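Local coordinates for protein CaaX farnesyltransferase beta subunit Ram1 (Aspergillus fumigatus, PDB 4L9P) that probably catalyses, with its alpha subunit, the zinc-dependent transfer of a farnesyl group from farnesyl diphosphate to the cysteine of C-terminal CaaX sequences, the beta subunit binding the peptide, at residues M258-P271 with N279-Y291. Numbering follows the deposited sequence.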
loop_
_atom_site.group_PDB
_atom_site.type_symbol
_atom_site.label_atom_id
_atom_site.label_comp_id
_atom_site.label_asym_id
_atom_site.label_seq_id
_atom_site.Cartn_x
_atom_site.Cartn_y
_atom_site.Cartn_z
ATOM N N MET B 258 -5.485 -13.657 -0.035
ATOM C CA MET B 258 -6.884 -13.819 -0.450
ATOM C C MET B 258 -7.103 -13.712 -1.945
ATOM O O MET B 258 -8.012 -14.368 -2.467
ATOM C CB MET B 258 -7.782 -12.862 0.309
ATOM C CG MET B 258 -7.860 -13.238 1.801
ATOM S SD MET B 258 -8.287 -15.030 2.179
ATOM C CE MET B 258 -9.767 -15.262 1.240
ATOM N N VAL B 259 -6.273 -12.962 -2.643
ATOM C CA VAL B 259 -6.357 -12.967 -4.115
ATOM C C VAL B 259 -5.939 -14.317 -4.638
ATOM O O VAL B 259 -6.605 -14.849 -5.550
ATOM C CB VAL B 259 -5.455 -11.867 -4.698
ATOM C CG1 VAL B 259 -5.189 -12.134 -6.187
ATOM C CG2 VAL B 259 -6.135 -10.511 -4.505
ATOM N N VAL B 260 -4.836 -14.897 -4.144
ATOM C CA VAL B 260 -4.464 -16.261 -4.584
ATOM C C VAL B 260 -5.587 -17.261 -4.270
ATOM O O VAL B 260 -5.953 -18.097 -5.116
ATOM C CB VAL B 260 -3.192 -16.700 -3.915
ATOM C CG1 VAL B 260 -2.867 -18.207 -4.139
ATOM C CG2 VAL B 260 -2.011 -15.815 -4.449
ATOM N N HIS B 261 -6.136 -17.137 -3.059
ATOM C CA HIS B 261 -7.210 -18.055 -2.637
ATOM C C HIS B 261 -8.391 -17.954 -3.595
ATOM O O HIS B 261 -8.951 -18.988 -4.022
ATOM C CB HIS B 261 -7.579 -17.666 -1.209
ATOM C CG HIS B 261 -8.540 -18.601 -0.549
ATOM N ND1 HIS B 261 -9.875 -18.687 -0.907
ATOM C CD2 HIS B 261 -8.331 -19.536 0.419
ATOM C CE1 HIS B 261 -10.453 -19.628 -0.154
ATOM N NE2 HIS B 261 -9.534 -20.159 0.654
ATOM N N ALA B 262 -8.812 -16.731 -3.912
ATOM C CA ALA B 262 -9.978 -16.523 -4.773
ATOM C C ALA B 262 -9.719 -16.982 -6.203
ATOM O O ALA B 262 -10.549 -17.681 -6.800
ATOM C CB ALA B 262 -10.362 -15.037 -4.820
ATOM N N LEU B 263 -8.582 -16.584 -6.789
ATOM C CA LEU B 263 -8.402 -16.923 -8.201
ATOM C C LEU B 263 -8.205 -18.445 -8.422
ATOM O O LEU B 263 -8.488 -18.925 -9.508
ATOM C CB LEU B 263 -7.202 -16.167 -8.800
ATOM C CG LEU B 263 -7.473 -14.679 -8.916
ATOM C CD1 LEU B 263 -6.150 -13.966 -9.398
ATOM C CD2 LEU B 263 -8.583 -14.365 -9.916
ATOM N N LEU B 264 -7.698 -19.184 -7.428
ATOM C CA LEU B 264 -7.491 -20.631 -7.533
ATOM C C LEU B 264 -8.704 -21.419 -6.973
ATOM O O LEU B 264 -8.659 -22.649 -6.922
ATOM C CB LEU B 264 -6.228 -21.038 -6.770
ATOM C CG LEU B 264 -4.922 -20.392 -7.307
ATOM C CD1 LEU B 264 -3.785 -21.004 -6.473
ATOM C CD2 LEU B 264 -4.682 -20.488 -8.813
ATOM N N ASP B 265 -9.773 -20.718 -6.581
ATOM C CA ASP B 265 -10.970 -21.311 -5.960
ATOM C C ASP B 265 -10.548 -22.319 -4.862
ATOM O O ASP B 265 -10.969 -23.493 -4.865
ATOM C CB ASP B 265 -11.841 -22.001 -7.014
ATOM C CG ASP B 265 -13.175 -22.488 -6.431
ATOM O OD1 ASP B 265 -13.669 -21.782 -5.497
ATOM O OD2 ASP B 265 -13.688 -23.592 -6.846
ATOM N N LEU B 266 -9.715 -21.881 -3.932
ATOM C CA LEU B 266 -9.342 -22.791 -2.865
ATOM C C LEU B 266 -10.482 -22.944 -1.877
ATOM O O LEU B 266 -11.357 -22.083 -1.765
ATOM C CB LEU B 266 -8.135 -22.245 -2.085
ATOM C CG LEU B 266 -6.887 -22.025 -2.968
ATOM C CD1 LEU B 266 -5.702 -21.546 -2.118
ATOM C CD2 LEU B 266 -6.506 -23.292 -3.789
ATOM N N PRO B 267 -10.498 -24.053 -1.125
ATOM C CA PRO B 267 -11.559 -24.165 -0.126
ATOM C C PRO B 267 -11.497 -23.066 0.919
ATOM O O PRO B 267 -10.412 -22.676 1.360
ATOM C CB PRO B 267 -11.254 -25.539 0.543
ATOM C CG PRO B 267 -10.494 -26.302 -0.465
ATOM C CD PRO B 267 -9.619 -25.236 -1.172
ATOM N N LEU B 268 -12.651 -22.553 1.301
ATOM C CA LEU B 268 -12.770 -21.556 2.355
ATOM C C LEU B 268 -12.321 -22.062 3.724
ATOM O O LEU B 268 -11.727 -21.287 4.510
ATOM C CB LEU B 268 -14.229 -21.099 2.393
ATOM C CG LEU B 268 -14.622 -20.156 3.486
ATOM C CD1 LEU B 268 -13.858 -18.868 3.340
ATOM C CD2 LEU B 268 -16.178 -19.872 3.394
ATOM N N ALA B 269 -12.584 -23.344 4.021
ATOM C CA ALA B 269 -12.156 -23.855 5.294
ATOM C C ALA B 269 -10.643 -23.906 5.408
ATOM O O ALA B 269 -9.930 -24.187 4.440
ATOM C CB ALA B 269 -12.638 -25.301 5.468
ATOM N N LEU B 270 -10.128 -23.621 6.587
ATOM C CA LEU B 270 -8.703 -23.860 6.831
ATOM C C LEU B 270 -8.382 -25.341 6.741
ATOM O O LEU B 270 -9.215 -26.192 7.076
ATOM C CB LEU B 270 -8.323 -23.362 8.219
ATOM C CG LEU B 270 -8.384 -21.824 8.421
ATOM C CD1 LEU B 270 -8.298 -21.471 9.945
ATOM C CD2 LEU B 270 -7.290 -21.103 7.614
ATOM N N PRO B 271 -7.164 -25.670 6.326
ATOM C CA PRO B 271 -6.743 -27.093 6.395
ATOM C C PRO B 271 -6.998 -27.625 7.806
ATOM O O PRO B 271 -6.889 -26.887 8.819
ATOM C CB PRO B 271 -5.239 -27.022 6.121
ATOM C CG PRO B 271 -5.091 -25.769 5.280
ATOM C CD PRO B 271 -6.096 -24.793 5.782
ATOM N N ASN B 279 -6.976 -21.524 17.776
ATOM C CA ASN B 279 -7.425 -20.245 18.292
ATOM C C ASN B 279 -8.854 -19.954 17.903
ATOM O O ASN B 279 -9.272 -18.752 17.819
ATOM C CB ASN B 279 -6.516 -19.135 17.746
ATOM C CG ASN B 279 -5.052 -19.403 18.045
ATOM O OD1 ASN B 279 -4.293 -19.849 17.175
ATOM N ND2 ASN B 279 -4.643 -19.131 19.277
ATOM N N GLY B 280 -9.563 -21.018 17.565
ATOM C CA GLY B 280 -10.982 -20.965 17.275
ATOM C C GLY B 280 -11.381 -20.498 15.878
ATOM O O GLY B 280 -12.565 -20.382 15.571
ATOM N N LEU B 281 -10.415 -20.267 15.007
ATOM C CA LEU B 281 -10.747 -19.860 13.633
ATOM C C LEU B 281 -11.019 -21.110 12.767
ATOM O O LEU B 281 -10.404 -22.175 12.964
ATOM C CB LEU B 281 -9.576 -19.078 13.050
ATOM C CG LEU B 281 -9.237 -17.836 13.884
ATOM C CD1 LEU B 281 -8.113 -17.112 13.204
ATOM C CD2 LEU B 281 -10.409 -16.874 14.023
ATOM N N GLU B 282 -11.963 -21.024 11.844
ATOM C CA GLU B 282 -12.323 -22.186 11.020
ATOM C C GLU B 282 -12.056 -21.970 9.544
ATOM O O GLU B 282 -11.831 -22.959 8.841
ATOM C CB GLU B 282 -13.825 -22.507 11.187
ATOM C CG GLU B 282 -14.207 -23.006 12.564
ATOM C CD GLU B 282 -15.686 -23.271 12.636
ATOM O OE1 GLU B 282 -16.430 -22.288 12.847
ATOM O OE2 GLU B 282 -16.112 -24.446 12.427
ATOM N N THR B 283 -12.084 -20.708 9.057
ATOM C CA THR B 283 -11.946 -20.470 7.636
ATOM C C THR B 283 -10.920 -19.378 7.416
ATOM O O THR B 283 -10.483 -18.690 8.358
ATOM C CB THR B 283 -13.254 -19.952 7.026
ATOM O OG1 THR B 283 -13.496 -18.623 7.506
ATOM C CG2 THR B 283 -14.502 -20.875 7.361
ATOM N N PHE B 284 -10.542 -19.259 6.157
ATOM C CA PHE B 284 -9.525 -18.236 5.799
ATOM C C PHE B 284 -10.003 -16.828 6.092
ATOM O O PHE B 284 -9.161 -15.925 6.310
ATOM C CB PHE B 284 -9.169 -18.356 4.320
ATOM C CG PHE B 284 -8.148 -19.433 4.053
ATOM C CD1 PHE B 284 -8.519 -20.771 3.882
ATOM C CD2 PHE B 284 -6.789 -19.134 4.056
ATOM C CE1 PHE B 284 -7.543 -21.773 3.657
ATOM C CE2 PHE B 284 -5.845 -20.120 3.811
ATOM C CZ PHE B 284 -6.201 -21.438 3.633
ATOM N N THR B 285 -11.321 -16.614 6.110
ATOM C CA THR B 285 -11.855 -15.242 6.270
ATOM C C THR B 285 -12.275 -14.944 7.710
ATOM O O THR B 285 -12.614 -13.822 8.040
ATOM C CB THR B 285 -13.009 -14.986 5.281
ATOM O OG1 THR B 285 -14.053 -15.948 5.550
ATOM C CG2 THR B 285 -12.521 -15.084 3.822
ATOM N N ASP B 286 -12.250 -15.952 8.579
ATOM C CA ASP B 286 -12.639 -15.741 9.989
ATOM C C ASP B 286 -11.716 -14.752 10.650
ATOM O O ASP B 286 -10.501 -14.922 10.622
ATOM C CB ASP B 286 -12.570 -17.068 10.710
ATOM C CG ASP B 286 -13.844 -17.858 10.648
ATOM O OD1 ASP B 286 -14.883 -17.310 10.267
ATOM O OD2 ASP B 286 -13.779 -19.053 11.045
ATOM N N GLY B 287 -12.276 -13.681 11.215
ATOM C CA GLY B 287 -11.513 -12.677 11.945
ATOM C C GLY B 287 -10.841 -11.701 10.993
ATOM O O GLY B 287 -10.203 -10.731 11.457
ATOM N N LEU B 288 -10.965 -11.901 9.683
ATOM C CA LEU B 288 -10.215 -11.071 8.707
ATOM C C LEU B 288 -10.743 -9.629 8.532
ATOM O O LEU B 288 -9.989 -8.689 8.682
ATOM C CB LEU B 288 -10.163 -11.773 7.346
ATOM C CG LEU B 288 -9.426 -10.999 6.233
ATOM C CD1 LEU B 288 -7.974 -10.629 6.649
ATOM C CD2 LEU B 288 -9.436 -11.876 4.997
ATOM N N PRO B 289 -12.053 -9.440 8.320
ATOM C CA PRO B 289 -12.467 -8.026 8.208
ATOM C C PRO B 289 -12.293 -7.284 9.554
ATOM O O PRO B 289 -12.054 -6.074 9.532
ATOM C CB PRO B 289 -13.955 -8.098 7.753
ATOM C CG PRO B 289 -14.422 -9.475 8.260
ATOM C CD PRO B 289 -13.169 -10.395 8.154
ATOM N N GLU B 290 -12.467 -7.979 10.682
ATOM C CA GLU B 290 -12.203 -7.346 11.971
ATOM C C GLU B 290 -10.719 -6.907 12.077
ATOM O O GLU B 290 -10.438 -5.780 12.553
ATOM C CB GLU B 290 -12.541 -8.316 13.107
ATOM C CG GLU B 290 -14.026 -8.698 13.131
ATOM C CD GLU B 290 -14.371 -9.925 12.333
ATOM O OE1 GLU B 290 -13.592 -10.376 11.496
ATOM O OE2 GLU B 290 -15.477 -10.476 12.557
ATOM N N TYR B 291 -9.790 -7.743 11.613
ATOM C CA TYR B 291 -8.386 -7.393 11.597
ATOM C C TYR B 291 -8.200 -6.146 10.714
ATOM O O TYR B 291 -7.500 -5.190 11.089
ATOM C CB TYR B 291 -7.594 -8.571 11.057
ATOM C CG TYR B 291 -6.195 -8.224 10.612
ATOM C CD1 TYR B 291 -5.174 -8.057 11.528
ATOM C CD2 TYR B 291 -5.917 -8.022 9.272
ATOM C CE1 TYR B 291 -3.864 -7.753 11.127
ATOM C CE2 TYR B 291 -4.676 -7.718 8.838
ATOM C CZ TYR B 291 -3.644 -7.532 9.727
ATOM O OH TYR B 291 -2.386 -7.302 9.232
#
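Phe284 inserts its ring between His261 and Leu270. From CB, which passes SD of Met258 at 4.1 Å, the side chain sets out with CG anti to its own carbonyl carbon (chi1 -82°). CG then lies 3.6 Å from His261 CD2, which sits over one ring face, displaced toward the rim; the two ring planes are inclined at 56°. CD1 meets Leu268 O in the ring plane, while CE1 approaches Ala269 O at 3.5 Å. CD2 lies between His261 CD2 and Leu270 CD2, and CE2 meets Leu270 CD2. At the far end CZ touches Pro271 CD. The opposite face is covered by Leu270 CD2, a CH-pi contact 3.8 Å from the ring centroid and almost on the ring normal. His261 NE2 donates a bent hydrogen bond to Pro267 O from above the carbonyl plane, and Leu266 CB lies against one imidazole face.

Two backbone bonds, Phe284 N to Leu268 O (2.9 Å) and Leu270 N to Glu282 O, flank the single Ala269-Thr283 beta bridge. Beyond it, Leu268 rests its CG on Thr283 CB, and Met258, bent at chi2 and chi3, brings CE to Thr285 CG2 and CG to Leu288 CD2. Asp286 OD2 takes Glu282 N on its anti lone pair and Thr283 N from above the carboxylate plane. Trp228 and Leu231 of helix 224-234 also pack on Phe284.

The contact lies away from the zinc and isoprenoid sites, within the alpha-alpha toroid: an irregular linker leaves helix 251-263 through a Schellman motif at Asp265 and folds back on itself before helix 288-293.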